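Local structure of acyl-[acyl-carrier-protein]--UDP-N-acetylglucosamine O-acyltransferase (Acinetobacter baumannii, 4E6U) at residues Thr111-Gly114 with Ser115-Leu119; Leu86-Gly89 with Asn90-Ile94. The protein probably catalyses transfer of an acyl chain from acyl carrier protein to UDP-N-acetylglucosamine, an early step of lipid A synthesis for the lipopolysaccharide of the outer membrane. One frame throughout, in Å; residues are numbered along the deposited sequence. Where two conformers were deposited one is given.

Interaction 1. Residues Thr111-Gly114 with Ser115-Leu119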
loop_
_atom_site.group_PDB
_atom_site.type_symbol
_atom_site.label_atom_id
_atom_site.label_comp_id
_atom_site.label_asym_id
_atom_site.label_seq_id
_atom_site.Cartn_x
_atom_site.Cartn_y
_atom_site.Cartn_z
ATOM N N THR A 111 20.958 -6.533 -5.927
ATOM C CA THR A 111 20.149 -6.287 -4.752
ATOM C C THR A 111 20.424 -7.419 -3.799
ATOM O O THR A 111 20.471 -8.577 -4.238
ATOM C CB THR A 111 18.675 -6.309 -5.140
ATOM O OG1 THR A 111 18.454 -5.363 -6.194
ATOM C CG2 THR A 111 17.783 -5.993 -3.947
ATOM N N LYS A 112 20.634 -7.112 -2.517
ATOM C CA LYS A 112 21.048 -8.129 -1.548
ATOM C C LYS A 112 20.271 -8.007 -0.266
ATOM O O LYS A 112 20.159 -6.909 0.288
ATOM C CB LYS A 112 22.557 -8.043 -1.276
ATOM C CG LYS A 112 23.071 -9.102 -0.325
ATOM C CD LYS A 112 24.589 -9.167 -0.368
ATOM C CE LYS A 112 25.117 -10.287 0.520
ATOM N NZ LYS A 112 24.819 -11.654 -0.026
ATOM N N ILE A 113 19.691 -9.112 0.186
ATOM C CA ILE A 113 19.057 -9.195 1.495
ATOM C C ILE A 113 19.770 -10.298 2.279
ATOM O O ILE A 113 20.113 -11.342 1.699
ATOM C CB ILE A 113 17.481 -9.401 1.399
ATOM C CG1 ILE A 113 17.006 -10.791 1.793
ATOM C CG2 ILE A 113 16.898 -8.824 0.089
ATOM C CD1 ILE A 113 15.495 -10.857 2.075
ATOM N N GLY A 114 19.959 -10.074 3.573
ATOM C CA GLY A 114 20.644 -11.031 4.418
ATOM C C GLY A 114 19.756 -12.139 4.926
ATOM O O GLY A 114 19.035 -12.779 4.135
ATOM N N SER A 115 19.810 -12.369 6.233
ATOM C CA SER A 115 19.183 -13.524 6.865
ATOM C C SER A 115 18.286 -13.150 8.032
ATOM O O SER A 115 18.476 -12.094 8.653
ATOM C CB SER A 115 20.264 -14.504 7.357
ATOM O OG SER A 115 21.049 -14.961 6.271
ATOM N N HIS A 116 17.313 -14.007 8.338
ATOM C CA HIS A 116 16.443 -13.840 9.494
ATOM C C HIS A 116 15.579 -12.581 9.428
ATOM O O HIS A 116 15.205 -12.025 10.459
ATOM C CB HIS A 116 17.251 -13.885 10.809
ATOM C CG HIS A 116 17.956 -15.186 11.024
ATOM N ND1 HIS A 116 17.307 -16.310 11.487
ATOM C CD2 HIS A 116 19.245 -15.543 10.831
ATOM C CE1 HIS A 116 18.170 -17.308 11.570
ATOM N NE2 HIS A 116 19.350 -16.871 11.171
ATOM N N ASN A 117 15.254 -12.160 8.207
ATOM C CA ASN A 117 14.371 -11.009 8.016
ATOM C C ASN A 117 12.924 -11.447 7.910
ATOM O O ASN A 117 12.646 -12.546 7.430
ATOM C CB ASN A 117 14.796 -10.271 6.761
ATOM C CG ASN A 117 16.196 -9.707 6.877
ATOM O OD1 ASN A 117 16.428 -8.794 7.680
ATOM N ND2 ASN A 117 17.122 -10.195 6.079
ATOM N N LEU A 118 12.027 -10.566 8.322
ATOM C CA LEU A 118 10.588 -10.740 8.099
ATOM C C LEU A 118 10.124 -9.602 7.215
ATOM O O LEU A 118 10.201 -8.424 7.612
ATOM C CB LEU A 118 9.837 -10.735 9.424
ATOM C CG LEU A 118 8.310 -10.628 9.340
ATOM C CD1 LEU A 118 7.688 -11.751 8.478
ATOM C CD2 LEU A 118 7.658 -10.617 10.725
ATOM N N LEU A 119 9.694 -9.950 6.003
ATOM C CA LEU A 119 9.108 -9.003 5.056
ATOM C C LEU A 119 7.621 -9.280 5.046
ATOM O O LEU A 119 7.181 -10.274 4.464
ATOM C CB LEU A 119 9.727 -9.145 3.660
ATOM C CG LEU A 119 11.117 -8.535 3.433
ATOM C CD1 LEU A 119 12.168 -9.268 4.253
ATOM C CD2 LEU A 119 11.493 -8.572 1.963
#

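Interaction 2. Residues Leu86-Gly89 with Asn90-Ile94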
loop_
_atom_site.group_PDB
_atom_site.type_symbol
_atom_site.label_atom_id
_atom_site.label_comp_id
_atom_site.label_asym_id
_atom_site.label_seq_id
_atom_site.Cartn_x
_atom_site.Cartn_y
_atom_site.Cartn_z
ATOM N N LEU A 86 19.674 -10.637 -7.876
ATOM C CA LEU A 86 19.165 -10.558 -6.520
ATOM C C LEU A 86 19.773 -11.690 -5.707
ATOM O O LEU A 86 19.813 -12.828 -6.176
ATOM C CB LEU A 86 17.622 -10.661 -6.480
ATOM C CG LEU A 86 16.957 -10.863 -5.104
ATOM C CD1 LEU A 86 17.170 -9.645 -4.221
ATOM C CD2 LEU A 86 15.460 -11.110 -5.279
ATOM N N GLU A 87 20.214 -11.376 -4.496
ATOM C CA GLU A 87 20.630 -12.387 -3.533
ATOM C C GLU A 87 19.805 -12.296 -2.263
ATOM O O GLU A 87 19.571 -11.196 -1.747
ATOM C CB GLU A 87 22.127 -12.209 -3.206
ATOM C CG GLU A 87 23.042 -12.672 -4.317
ATOM C CD GLU A 87 24.506 -12.356 -4.079
ATOM O OE1 GLU A 87 24.843 -11.724 -3.050
ATOM O OE2 GLU A 87 25.304 -12.731 -4.963
ATOM N N ILE A 88 19.368 -13.444 -1.763
ATOM C CA ILE A 88 18.639 -13.560 -0.521
ATOM C C ILE A 88 19.391 -14.583 0.328
ATOM O O ILE A 88 19.755 -15.645 -0.190
ATOM C CB ILE A 88 17.197 -14.049 -0.807
ATOM C CG1 ILE A 88 16.400 -12.954 -1.520
ATOM C CG2 ILE A 88 16.490 -14.483 0.464
ATOM C CD1 ILE A 88 15.105 -13.464 -2.163
ATOM N N GLY A 89 19.604 -14.270 1.603
ATOM C CA GLY A 89 20.325 -15.179 2.516
ATOM C C GLY A 89 19.445 -16.290 3.046
ATOM O O GLY A 89 18.719 -16.948 2.276
ATOM N N ASN A 90 19.519 -16.527 4.349
ATOM C CA ASN A 90 18.895 -17.688 4.959
ATOM C C ASN A 90 17.813 -17.299 5.938
ATOM O O ASN A 90 17.870 -16.233 6.542
ATOM C CB ASN A 90 19.953 -18.480 5.735
ATOM C CG ASN A 90 21.168 -18.768 4.914
ATOM O OD1 ASN A 90 21.087 -19.242 3.792
ATOM N ND2 ASN A 90 22.340 -18.480 5.492
ATOM N N ASN A 91 16.828 -18.175 6.121
ATOM C CA ASN A 91 15.870 -18.039 7.204
ATOM C C ASN A 91 15.028 -16.765 7.158
ATOM O O ASN A 91 14.639 -16.223 8.191
ATOM C CB ASN A 91 16.552 -18.182 8.583
ATOM C CG ASN A 91 17.150 -19.560 8.805
ATOM O OD1 ASN A 91 18.278 -19.830 8.401
ATOM N ND2 ASN A 91 16.408 -20.419 9.452
ATOM N N ASN A 92 14.736 -16.317 5.943
ATOM C CA ASN A 92 13.860 -15.167 5.750
ATOM C C ASN A 92 12.434 -15.602 5.559
ATOM O O ASN A 92 12.177 -16.711 5.087
ATOM C CB ASN A 92 14.298 -14.370 4.534
ATOM C CG ASN A 92 15.699 -13.806 4.703
ATOM O OD1 ASN A 92 15.920 -12.882 5.507
ATOM N ND2 ASN A 92 16.653 -14.334 3.954
ATOM N N LEU A 93 11.528 -14.711 5.916
ATOM C CA LEU A 93 10.094 -14.887 5.691
ATOM C C LEU A 93 9.664 -13.781 4.753
ATOM O O LEU A 93 9.796 -12.601 5.092
ATOM C CB LEU A 93 9.334 -14.766 7.001
ATOM C CG LEU A 93 9.601 -15.874 8.025
ATOM C CD1 LEU A 93 9.023 -15.513 9.383
ATOM C CD2 LEU A 93 9.065 -17.228 7.566
ATOM N N ILE A 94 9.194 -14.158 3.570
ATOM C CA ILE A 94 8.744 -13.207 2.555
ATOM C C ILE A 94 7.260 -13.463 2.327
ATOM O O ILE A 94 6.873 -14.488 1.754
ATOM C CB ILE A 94 9.581 -13.351 1.266
ATOM C CG1 ILE A 94 11.063 -13.027 1.560
ATOM C CG2 ILE A 94 9.036 -12.443 0.161
ATOM C CD1 ILE A 94 12.040 -13.393 0.462
#

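Interaction 1. Residues Thr111-Gly114 with Ser115-Leu119
G114 leads out of strand 110-113 into a corner, and the side chain of S115 stays close to the peptide that joins the two residues. CB and OG of S115 each lie 3.4 Å from the carbonyl carbon C of G114, although the side chain as a whole faces away; its hydroxyl is hydrogen-bonded to the backbone N of N90 on the preceding coil. On the inner side, in the conformer given, CD1 of I113 comes loosely within 4.3 Å of CD1 of L119, a less certain contact because I113 has a second conformer. Both apolar side chains reach L100 in the interior. The two segments form one corner of the left-handed parallel beta-helix built from hexapeptide repeats, and H116 supplies the left-handed residue within it (phi 64°, psi 29°). N117 supports the bend: CG lies beside the residue's own backbone N (chi1 -63°), which swings the amide back, and ND2 stands above the flat face of the peptide, 3.5 Å from C of G114. CG1 of I113 passes ND2 of N117 loosely at 4.3 Å. The amide of N117 is tied to the following coil, ND2 to G132 O and OD1 to N135 N.

Interaction 2. Residues Leu86-Gly89 with Asn90-Ile94
One corner of the left-handed parallel beta-helix, between strands 85-88 and 93-94, is rounded here, with I88 and I94 meeting on its inner side and N92 filling the bend. The two isoleucines, six residues apart, one hexapeptide step, reach toward each other tip to tip, CD1 of I88 lying 4.0 Å from CD1 of I94. Each has its CG1 beside the backbone N and an extended end (chi2 165° in I88, 168° in I94), so the two delta methyls are carried into the interior, where I94 also packs on L100 and I88 on V70. The gamma methyl of I88, CG2, anti to the backbone N, lies 3.5 Å from ND2 of N92, a van der Waals contact against the amide. That nitrogen sits above the peptide face of G89 as well, 3.5 Å from its carbonyl C. ND2 donates a hydrogen bond to G114 O on the following coil, while OD1 of N92 accepts from the backbone N-H of N117; together these two bonds fix the rotation of the buried amide. From the preceding coil, N62 serves the corner in the same manner, its ND2 donating to G89 O and its OD1 accepting from the backbone N-H of N92. Past the glycine, N90 turns outward and N91 takes left-handed backbone angles (phi 62°). The amide of N90 curls back along the chain, its OD1 3.5 Å from G89 C and accepting a hydrogen bond from the backbone N-H of Q60.

Followed from the N terminus, the chain rounds interaction 2 first, at 86-94, and reaches interaction 1 at 111-119 one coil later. The two contacts are in series, neither nested nor crossed, and each turns a single corner. Their centres lie 5 Å apart because the coils stack: strands 85-88 and 110-113 are parallel neighbours in one sheet, strands 93-94 and 118-119 in another. Probable backbone hydrogen bonds join the coils on two of the helix's three faces, E87 N to T111 O at 2.8 Å and L119 N to L93 O at 2.8 Å. Inside, I88 packs on I113, and I94 and L119 both lean on L100.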